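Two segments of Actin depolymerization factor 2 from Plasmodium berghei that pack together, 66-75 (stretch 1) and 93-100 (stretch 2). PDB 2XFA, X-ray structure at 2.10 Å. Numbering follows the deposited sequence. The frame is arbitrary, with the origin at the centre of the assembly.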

# COMPACT_ATOMS: atom_id res chain seq x y z
N ASN A 66 -4.50 8.62 5.87
CA ASN A 66 -4.99 7.37 6.48
C ASN A 66 -3.94 6.61 7.30
O ASN A 66 -4.23 5.55 7.83
CB ASN A 66 -5.51 6.39 5.42
CG ASN A 66 -6.78 6.87 4.75
OD1 ASN A 66 -6.77 7.28 3.58
ND2 ASN A 66 -7.90 6.82 5.47
N LEU A 67 -2.73 7.15 7.38
CA LEU A 67 -1.64 6.47 8.07
C LEU A 67 -1.29 7.16 9.37
O LEU A 67 -1.64 8.32 9.57
CB LEU A 67 -0.40 6.43 7.16
CG LEU A 67 -0.68 5.73 5.82
CD1 LEU A 67 0.54 5.80 4.90
CD2 LEU A 67 -1.11 4.27 6.05
N LYS A 68 -0.58 6.46 10.26
CA LYS A 68 -0.14 7.08 11.51
C LYS A 68 1.31 6.73 11.78
O LYS A 68 1.82 5.75 11.26
CB LYS A 68 -0.98 6.58 12.69
CG LYS A 68 -2.48 6.73 12.50
CD LYS A 68 -3.23 6.44 13.81
CE LYS A 68 -4.70 6.87 13.73
NZ LYS A 68 -5.42 6.60 15.02
N ASN A 69 1.96 7.49 12.64
CA ASN A 69 3.34 7.24 12.98
C ASN A 69 3.51 5.99 13.84
O ASN A 69 4.61 5.59 14.14
CB ASN A 69 3.85 8.41 13.78
CG ASN A 69 5.05 9.03 13.16
OD1 ASN A 69 5.48 8.64 12.06
ND2 ASN A 69 5.59 10.03 13.85
N THR A 70 2.41 5.41 14.30
CA THR A 70 2.51 4.40 15.34
C THR A 70 1.92 3.06 14.90
O THR A 70 1.76 2.16 15.72
CB THR A 70 1.71 4.82 16.58
OG1 THR A 70 0.35 4.99 16.18
CG2 THR A 70 2.26 6.10 17.21
N GLU A 71 1.53 2.95 13.64
CA GLU A 71 1.05 1.67 13.13
C GLU A 71 1.44 1.32 11.70
O GLU A 71 1.35 2.14 10.80
CB GLU A 71 -0.45 1.52 13.32
CG GLU A 71 -1.29 2.59 12.74
CD GLU A 71 -2.70 2.50 13.30
OE1 GLU A 71 -3.03 1.42 13.85
OE2 GLU A 71 -3.46 3.49 13.20
N CYS A 72 1.83 0.06 11.51
CA CYS A 72 2.14 -0.49 10.19
C CYS A 72 0.92 -0.74 9.32
O CYS A 72 -0.15 -1.12 9.80
CB CYS A 72 2.94 -1.77 10.35
SG CYS A 72 4.44 -1.56 11.29
N ARG A 73 1.08 -0.50 8.01
CA ARG A 73 0.06 -0.81 7.02
C ARG A 73 0.67 -1.38 5.72
O ARG A 73 1.82 -1.13 5.42
CB ARG A 73 -0.77 0.42 6.66
CG ARG A 73 -1.70 0.93 7.80
CD ARG A 73 -2.66 -0.17 8.25
NE ARG A 73 -3.70 0.31 9.16
CZ ARG A 73 -3.68 0.14 10.48
NH1 ARG A 73 -2.65 -0.49 11.04
NH2 ARG A 73 -4.68 0.60 11.24
N TYR A 74 -0.12 -2.13 4.96
CA TYR A 74 0.23 -2.42 3.57
C TYR A 74 -0.68 -1.57 2.72
O TYR A 74 -1.89 -1.50 2.97
CB TYR A 74 -0.03 -3.88 3.22
CG TYR A 74 0.62 -4.87 4.14
CD1 TYR A 74 1.99 -4.89 4.29
CD2 TYR A 74 -0.14 -5.77 4.86
CE1 TYR A 74 2.60 -5.82 5.11
CE2 TYR A 74 0.45 -6.69 5.69
CZ TYR A 74 1.83 -6.71 5.80
OH TYR A 74 2.43 -7.62 6.61
N ILE A 75 -0.13 -0.92 1.73
CA ILE A 75 -0.96 -0.15 0.83
C ILE A 75 -0.75 -0.65 -0.61
O ILE A 75 0.39 -0.83 -1.05
CB ILE A 75 -0.60 1.35 0.92
CG1 ILE A 75 -0.69 1.84 2.38
CG2 ILE A 75 -1.49 2.18 0.02
CD1 ILE A 75 0.68 2.14 2.97
N TYR A 93 1.55 0.01 -7.34
CA TYR A 93 2.62 0.01 -6.35
C TYR A 93 2.13 -0.72 -5.11
O TYR A 93 0.98 -0.58 -4.73
CB TYR A 93 3.00 1.45 -5.97
CG TYR A 93 3.90 2.08 -6.99
CD1 TYR A 93 5.27 2.21 -6.76
CD2 TYR A 93 3.40 2.50 -8.22
CE1 TYR A 93 6.11 2.77 -7.71
CE2 TYR A 93 4.24 3.06 -9.18
CZ TYR A 93 5.58 3.20 -8.93
OH TYR A 93 6.39 3.76 -9.89
N PHE A 94 3.02 -1.45 -4.46
CA PHE A 94 2.71 -2.06 -3.18
C PHE A 94 3.62 -1.37 -2.17
O PHE A 94 4.82 -1.27 -2.38
CB PHE A 94 3.01 -3.56 -3.21
CG PHE A 94 2.75 -4.24 -1.91
CD1 PHE A 94 1.54 -4.86 -1.67
CD2 PHE A 94 3.71 -4.24 -0.91
CE1 PHE A 94 1.29 -5.51 -0.46
CE2 PHE A 94 3.47 -4.88 0.31
CZ PHE A 94 2.26 -5.51 0.54
N ILE A 95 3.06 -0.87 -1.08
CA ILE A 95 3.86 -0.09 -0.14
C ILE A 95 3.71 -0.69 1.24
O ILE A 95 2.60 -0.90 1.71
CB ILE A 95 3.39 1.37 -0.10
CG1 ILE A 95 3.48 1.98 -1.50
CG2 ILE A 95 4.18 2.18 0.95
CD1 ILE A 95 2.56 3.19 -1.67
N PHE A 96 4.83 -0.98 1.86
CA PHE A 96 4.83 -1.44 3.23
C PHE A 96 5.24 -0.24 4.09
O PHE A 96 6.41 0.17 4.13
CB PHE A 96 5.78 -2.62 3.40
CG PHE A 96 5.95 -3.07 4.84
CD1 PHE A 96 4.96 -2.85 5.79
CD2 PHE A 96 7.11 -3.74 5.22
CE1 PHE A 96 5.14 -3.27 7.10
CE2 PHE A 96 7.30 -4.16 6.53
CZ PHE A 96 6.33 -3.94 7.47
N TRP A 97 4.24 0.32 4.76
CA TRP A 97 4.43 1.42 5.72
C TRP A 97 4.78 0.84 7.07
O TRP A 97 3.97 0.13 7.69
CB TRP A 97 3.14 2.21 5.83
CG TRP A 97 3.12 3.29 6.91
CD1 TRP A 97 2.20 3.40 7.91
CD2 TRP A 97 4.02 4.40 7.07
NE1 TRP A 97 2.46 4.53 8.69
CE2 TRP A 97 3.58 5.14 8.21
CE3 TRP A 97 5.14 4.85 6.37
CZ2 TRP A 97 4.23 6.31 8.66
CZ3 TRP A 97 5.79 5.99 6.82
CH2 TRP A 97 5.34 6.70 7.96
N SER A 98 6.00 1.12 7.50
CA SER A 98 6.50 0.59 8.74
C SER A 98 7.22 1.68 9.53
O SER A 98 8.45 1.78 9.47
CB SER A 98 7.45 -0.58 8.47
OG SER A 98 7.85 -1.20 9.68
N PRO A 99 6.47 2.50 10.29
CA PRO A 99 7.07 3.64 10.99
C PRO A 99 7.80 3.23 12.26
O PRO A 99 7.53 2.18 12.84
CB PRO A 99 5.86 4.54 11.35
CG PRO A 99 4.73 3.62 11.47
CD PRO A 99 5.01 2.42 10.50
N GLY A 100 8.72 4.09 12.68
CA GLY A 100 9.57 3.82 13.82
C GLY A 100 8.86 3.72 15.15
O GLY A 100 9.33 3.00 16.04

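The two stretches form an antiparallel strand pairing, extended beyond the ladder by a loop and turn that pack against the indole of Trp-97. Strands 73-75 and 93-97 run at 167° to each other, their axes approaching to 4.7 Å. Two hydrogen-bonded pairs hold them together. In the first, Arg-73 N donates to Trp-97 O (3.0 Å) and Trp-97 N to Arg-73 O (2.9 Å); in the second, Ile-75 N donates to Ile-95 O and Ile-95 N to Ile-75 O, both at 2.7 Å. Between them lies the non-hydrogen-bonded pair of Tyr-74 and Phe-96, where Tyr-74 CA makes a CA-H...O contact with Ile-95 O (3.4 Å).

The alternation of the strands sorts the side chains. Tyr-74 and Phe-96 share one face; Tyr-74 CE1 lies 3.9 Å from Phe-96 CD1 and Tyr-74 CD1 3.8 Å from Phe-94 CZ, both rings meeting Tyr-74 obliquely, giving a buried aromatic cluster. On the other face, Ile-75 CD1 reaches Ile-95 CG2 at 4.0 Å and Trp-97 CB at 3.8 Å, an apolar contact between buried side chains. Arg-73 starts on this face, but its end leads away from stretch 2; Arg-73 NH1 donates to Cys-72 O (2.9 Å), Arg-73 NH2 forms a salt bridge with Glu-71 OE1 (3.2 Å), and NE is bonded elsewhere in the structure.

Trp-97 has the largest area covered by the opposing stretch. Its NE1 donates to Lys-68 O (2.9 Å), satisfying the polar edge of an otherwise apolar ring and tying the start of the type I turn, Lys-68 to Glu-71, to the strand. Leu-67 CD1 lies over the five-membered ring, 4.2 Å from its centroid, in a CH-pi contact. Beyond the strand, Pro-99 packs against the turn, its CB 3.2 Å from Asn-69 O.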